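Local atomic coordinates of ADP-ribosylation factor guanine nucleotide-exchange factor SEC7 (PDB entry 4OIY), a protein that activates the small GTPase ARF1 at the trans-Golgi network by promoting exchange of its bound guanine nucleotide through its Sec7 domain. Residues P41-L49 and A72-F81. Sequence-based numbering, arbitrary orientation.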
ATOM      1  N   PRO A  41       4.552   7.901  15.464  1.00 16.83           N
ATOM      2  CA  PRO A  41       4.184   7.311  14.175  1.00 16.12           C
ATOM      3  C   PRO A  41       5.301   6.483  13.558  1.00 15.53           C
ATOM      4  O   PRO A  41       5.050   5.387  13.058  1.00 14.36           O
ATOM      5  CB  PRO A  41       3.861   8.519  13.286  1.00 16.59           C
ATOM      6  CG  PRO A  41       3.698   9.685  14.196  1.00 17.01           C
ATOM      7  CD  PRO A  41       4.174   9.321  15.572  1.00 16.83           C
ATOM      8  N   ILE A  42       6.528   6.989  13.599  1.00 14.90           N
ATOM      9  CA  ILE A  42       7.654   6.284  12.997  1.00 15.37           C
ATOM     10  C   ILE A  42       7.953   4.956  13.710  1.00 14.86           C
ATOM     11  O   ILE A  42       8.194   3.944  13.048  1.00 14.46           O
ATOM     12  CB  ILE A  42       8.911   7.183  12.905  1.00 15.71           C
ATOM     13  CG1 ILE A  42       8.650   8.318  11.912  1.00 16.13           C
ATOM     14  CG2 ILE A  42      10.123   6.370  12.463  1.00 15.96           C
ATOM     15  CD1 ILE A  42       9.597   9.497  12.018  1.00 16.15           C
ATOM     16  N   SER A  43       7.912   4.947  15.042  1.00 14.49           N
ATOM     17  CA  SER A  43       8.152   3.715  15.788  1.00 14.33           C
ATOM     18  C   SER A  43       7.123   2.652  15.436  1.00 12.84           C
ATOM     19  O   SER A  43       7.482   1.507  15.172  1.00 13.07           O
ATOM     20  CB  SER A  43       8.144   3.965  17.291  1.00 15.02           C
ATOM     21  OG  SER A  43       9.237   4.789  17.649  1.00 16.33           O
ATOM     22  N   ILE A  44       5.858   3.052  15.403  1.00 12.22           N
ATOM     23  CA  ILE A  44       4.785   2.114  15.091  1.00 11.45           C
ATOM     24  C   ILE A  44       4.876   1.632  13.638  1.00 11.21           C
ATOM     25  O   ILE A  44       4.767   0.437  13.377  1.00 11.00           O
ATOM     26  CB  ILE A  44       3.391   2.712  15.362  1.00 11.31           C
ATOM     27  CG1 ILE A  44       3.209   3.027  16.859  1.00 11.53           C
ATOM     28  CG2 ILE A  44       2.312   1.734  14.917  1.00 11.46           C
ATOM     29  CD1 ILE A  44       1.958   3.820  17.167  1.00 11.57           C
ATOM     30  N   ALA A  45       5.075   2.554  12.699  1.00 11.01           N
ATOM     31  CA  ALA A  45       5.227   2.190  11.282  1.00 11.19           C
ATOM     32  C   ALA A  45       6.356   1.181  11.063  1.00 11.27           C
ATOM     33  O   ALA A  45       6.196   0.203  10.336  1.00 10.90           O
ATOM     34  CB  ALA A  45       5.464   3.434  10.436  1.00 11.38           C
ATOM     35  N   LYS A  46       7.502   1.414  11.697  1.00 11.76           N
ATOM     36  CA  LYS A  46       8.630   0.504  11.546  1.00 12.49           C
ATOM     37  C   LYS A  46       8.294  -0.891  12.079  1.00 12.24           C
ATOM     38  O   LYS A  46       8.624  -1.901  11.447  1.00 12.87           O
ATOM     39  CB  LYS A  46       9.866   1.071  12.243  1.00 13.27           C
ATOM     40  CG  LYS A  46      10.518   2.212  11.482  1.00 14.18           C
ATOM     41  CD  LYS A  46      11.751   2.724  12.220  1.00 15.07           C
ATOM     42  CE  LYS A  46      12.435   3.862  11.481  1.00 16.22           C
ATOM     43  NZ  LYS A  46      13.225   3.374  10.324  1.00 17.16           N
ATOM     44  N   TRP A  47       7.621  -0.946  13.226  1.00 12.15           N
ATOM     45  CA  TRP A  47       7.210  -2.228  13.805  1.00 12.15           C
ATOM     46  C   TRP A  47       6.246  -2.988  12.880  1.00 12.03           C
ATOM     47  O   TRP A  47       6.382  -4.200  12.691  1.00 12.15           O
ATOM     48  CB  TRP A  47       6.599  -2.032  15.200  1.00 12.25           C
ATOM     49  CG  TRP A  47       6.304  -3.339  15.904  1.00 12.34           C
ATOM     50  CD1 TRP A  47       7.179  -4.109  16.625  1.00 12.40           C
ATOM     51  CD2 TRP A  47       5.049  -4.025  15.940  1.00 11.91           C
ATOM     52  NE1 TRP A  47       6.541  -5.226  17.110  1.00 12.51           N
ATOM     53  CE2 TRP A  47       5.236  -5.208  16.692  1.00 12.28           C
ATOM     54  CE3 TRP A  47       3.785  -3.759  15.402  1.00 11.85           C
ATOM     55  CZ2 TRP A  47       4.203  -6.113  16.926  1.00 11.89           C
ATOM     56  CZ3 TRP A  47       2.758  -4.665  15.643  1.00 11.61           C
ATOM     57  CH2 TRP A  47       2.974  -5.822  16.392  1.00 11.86           C
ATOM     58  N   LEU A  48       5.292  -2.281  12.282  1.00 11.93           N
ATOM     59  CA  LEU A  48       4.378  -2.905  11.318  1.00 12.59           C
ATOM     60  C   LEU A  48       5.141  -3.566  10.167  1.00 13.51           C
ATOM     61  O   LEU A  48       4.822  -4.692   9.772  1.00 13.85           O
ATOM     62  CB  LEU A  48       3.371  -1.879  10.775  1.00 12.23           C
ATOM     63  CG  LEU A  48       2.386  -1.284  11.793  1.00 11.99           C
ATOM     64  CD1 LEU A  48       1.507  -0.219  11.157  1.00 11.85           C
ATOM     65  CD2 LEU A  48       1.536  -2.361  12.446  1.00 12.12           C
ATOM     66  N   LEU A  49       6.163  -2.886   9.653  1.00 14.22           N
ATOM     67  CA  LEU A  49       6.908  -3.379   8.488  1.00 15.29           C
ATOM     68  C   LEU A  49       7.953  -4.444   8.811  1.00 16.79           C
ATOM     69  O   LEU A  49       8.272  -5.285   7.963  1.00 17.49           O
ATOM     70  CB  LEU A  49       7.576  -2.212   7.761  1.00 15.16           C
ATOM     71  CG  LEU A  49       6.589  -1.350   6.967  1.00 14.96           C
ATOM     72  CD1 LEU A  49       7.201  -0.007   6.602  1.00 15.19           C
ATOM     73  CD2 LEU A  49       6.118  -2.076   5.712  1.00 14.99           C
ATOM     74  N   ALA A  72      -1.313   9.776  10.590  1.00 11.95           N
ATOM     75  CA  ALA A  72       0.108  10.058  10.798  1.00 11.92           C
ATOM     76  C   ALA A  72       0.956   8.783  10.735  1.00 11.56           C
ATOM     77  O   ALA A  72       2.032   8.780  10.127  1.00 11.79           O
ATOM     78  CB  ALA A  72       0.313  10.790  12.116  1.00 12.17           C
ATOM     79  N   ILE A  73       0.459   7.703  11.335  1.00 11.11           N
ATOM     80  CA  ILE A  73       1.141   6.408  11.288  1.00 10.52           C
ATOM     81  C   ILE A  73       1.199   5.912   9.845  1.00 10.34           C
ATOM     82  O   ILE A  73       2.223   5.392   9.407  1.00 10.27           O
ATOM     83  CB  ILE A  73       0.446   5.349  12.189  1.00 10.73           C
ATOM     84  CG1 ILE A  73       0.569   5.743  13.667  1.00 10.83           C
ATOM     85  CG2 ILE A  73       1.050   3.959  11.980  1.00 10.67           C
ATOM     86  CD1 ILE A  73      -0.435   5.060  14.574  1.00 10.99           C
ATOM     87  N   MET A  74       0.096   6.047   9.116  1.00  9.97           N
ATOM     88  CA  MET A  74       0.067   5.626   7.719  1.00 10.08           C
ATOM     89  C   MET A  74       1.065   6.427   6.888  1.00 10.10           C
ATOM     90  O   MET A  74       1.738   5.872   6.037  1.00  9.66           O
ATOM     91  CB  MET A  74      -1.345   5.750   7.146  1.00 10.32           C
ATOM     92  CG  MET A  74      -1.494   5.198   5.737  1.00 10.52           C
ATOM     93  SD  MET A  74      -1.176   6.428   4.461  1.00 10.92           S
ATOM     94  CE  MET A  74      -2.767   7.241   4.497  1.00 10.86           C
ATOM     95  N   HIS A  75       1.160   7.733   7.130  1.00 10.68           N
ATOM     96  CA  HIS A  75       2.132   8.536   6.397  1.00 11.28           C
ATOM     97  C   HIS A  75       3.560   8.065   6.683  1.00 10.92           C
ATOM     98  O   HIS A  75       4.380   7.937   5.759  1.00 10.98           O
ATOM     99  CB  HIS A  75       1.943  10.013   6.698  1.00 12.25           C
ATOM    100  CG  HIS A  75       0.697  10.583   6.091  1.00 13.39           C
ATOM    101  ND1 HIS A  75       0.201  11.824   6.432  1.00 14.81           N
ATOM    102  CD2 HIS A  75      -0.159  10.076   5.174  1.00 13.98           C
ATOM    103  CE1 HIS A  75      -0.899  12.061   5.738  1.00 14.68           C
ATOM    104  NE2 HIS A  75      -1.136  11.016   4.964  1.00 14.54           N
ATOM    105  N   ALA A  76       3.840   7.773   7.950  1.00 10.74           N
ATOM    106  CA  ALA A  76       5.148   7.228   8.334  1.00 10.44           C
ATOM    107  C   ALA A  76       5.399   5.867   7.683  1.00 10.46           C
ATOM    108  O   ALA A  76       6.508   5.561   7.287  1.00 10.69           O
ATOM    109  CB  ALA A  76       5.259   7.101   9.844  1.00 10.48           C
ATOM    110  N   PHE A  77       4.361   5.055   7.581  1.00 10.12           N
ATOM    111  CA  PHE A  77       4.461   3.731   6.969  1.00  9.87           C
ATOM    112  C   PHE A  77       4.913   3.872   5.511  1.00 10.10           C
ATOM    113  O   PHE A  77       5.871   3.227   5.090  1.00 10.33           O
ATOM    114  CB  PHE A  77       3.088   3.055   7.098  1.00  9.67           C
ATOM    115  CG  PHE A  77       2.988   1.667   6.529  1.00  9.61           C
ATOM    116  CD1 PHE A  77       3.280   0.561   7.314  1.00  9.77           C
ATOM    117  CD2 PHE A  77       2.510   1.469   5.242  1.00  9.65           C
ATOM    118  CE1 PHE A  77       3.138  -0.720   6.812  1.00  9.79           C
ATOM    119  CE2 PHE A  77       2.381   0.188   4.727  1.00  9.67           C
ATOM    120  CZ  PHE A  77       2.683  -0.904   5.522  1.00  9.65           C
ATOM    121  N   VAL A  78       4.240   4.740   4.759  1.00 10.25           N
ATOM    122  CA  VAL A  78       4.616   4.993   3.362  1.00 10.44           C
ATOM    123  C   VAL A  78       6.035   5.563   3.292  1.00 11.40           C
ATOM    124  O   VAL A  78       6.794   5.203   2.403  1.00 11.16           O
ATOM    125  CB  VAL A  78       3.623   5.928   2.631  1.00 10.31           C
ATOM    126  CG1 VAL A  78       4.007   6.075   1.165  1.00 10.36           C
ATOM    127  CG2 VAL A  78       2.201   5.388   2.736  1.00 10.23           C
ATOM    128  N   ASP A  79       6.392   6.417   4.247  1.00 12.67           N
ATOM    129  CA  ASP A  79       7.726   7.037   4.265  1.00 14.13           C
ATOM    130  C   ASP A  79       8.865   6.036   4.431  1.00 14.02           C
ATOM    131  O   ASP A  79      10.005   6.358   4.091  1.00 14.82           O
ATOM    132  CB  ASP A  79       7.846   8.082   5.383  1.00 15.60           C
ATOM    133  CG  ASP A  79       7.185   9.398   5.046  1.00 17.01           C
ATOM    134  OD1 ASP A  79       6.799   9.628   3.879  1.00 18.34           O
ATOM    135  OD2 ASP A  79       7.070  10.230   5.979  1.00 19.33           O
ATOM    136  N   GLU A  80       8.578   4.850   4.970  1.00 13.67           N
ATOM    137  CA  GLU A  80       9.593   3.802   5.135  1.00 13.89           C
ATOM    138  C   GLU A  80       9.959   3.090   3.833  1.00 13.69           C
ATOM    139  O   GLU A  80      10.989   2.424   3.760  1.00 14.11           O
ATOM    140  CB  GLU A  80       9.135   2.778   6.174  1.00 14.68           C
ATOM    141  CG  GLU A  80       9.068   3.352   7.574  1.00 15.40           C
ATOM    142  CD  GLU A  80      10.438   3.750   8.084  1.00 16.47           C
ATOM    143  OE1 GLU A  80      11.345   2.898   8.049  1.00 17.72           O
ATOM    144  OE2 GLU A  80      10.602   4.911   8.504  1.00 17.83           O
ATOM    145  N   PHE A  81       9.132   3.237   2.807  1.00 12.77           N
ATOM    146  CA  PHE A  81       9.390   2.585   1.530  1.00 12.59           C
ATOM    147  C   PHE A  81      10.426   3.355   0.733  1.00 12.93           C
ATOM    148  O   PHE A  81      10.432   4.596   0.730  1.00 13.26           O
ATOM    149  CB  PHE A  81       8.108   2.465   0.702  1.00 11.98           C
ATOM    150  CG  PHE A  81       7.179   1.398   1.186  1.00 11.56           C
ATOM    151  CD1 PHE A  81       6.400   1.616   2.307  1.00 11.15           C
ATOM    152  CD2 PHE A  81       7.088   0.177   0.530  1.00 11.25           C
ATOM    153  CE1 PHE A  81       5.546   0.641   2.772  1.00 11.23           C
ATOM    154  CE2 PHE A  81       6.245  -0.811   0.998  1.00 11.16           C
ATOM    155  CZ  PHE A  81       5.463  -0.571   2.117  1.00 10.97           C
TER
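I73 is a knob in a hole formed by P41, I44, A45 and L48: its CD1 meets I44 CD1 at 3.7 Å, while its CG2 touches I44 CG2 and, more loosely, L48 CD1. Beyond this knob the small A45 and A76 face each other, consistent with an axis separation of 8.0 Å. A45 CB stands 3.7 Å from A76 CB. It also comes within 3.5 Å of the backbone N of F77. P41 packs alongside, its CB resting on A72 O and A76 CB.

F77 holds CG anti to the backbone N (chi1 -180°), which turns the ring toward L48 and L49. There L48 CB approaches the ring edge near its plane, and L49 CD2 reaches CE1 obliquely at 3.5 Å. The other branch of L49, CD1, abuts E80 CB at 3.4 Å. Over the exposed flank, K46 and E80 cross at about a right angle, with the lysine chain bent at its end; K46 NZ donates to E80 OE1 at 3.0 Å, on the syn side but 30° out of the carboxylate plane, completing a salt bridge.

L63 of helix 56-64 packs against L48, I73 and F77. With a crossing angle of -57° between the segment axes, this is oblique helix-helix packing within the all-helical Sec7 domain, the catalytic module of ARF exchange factors.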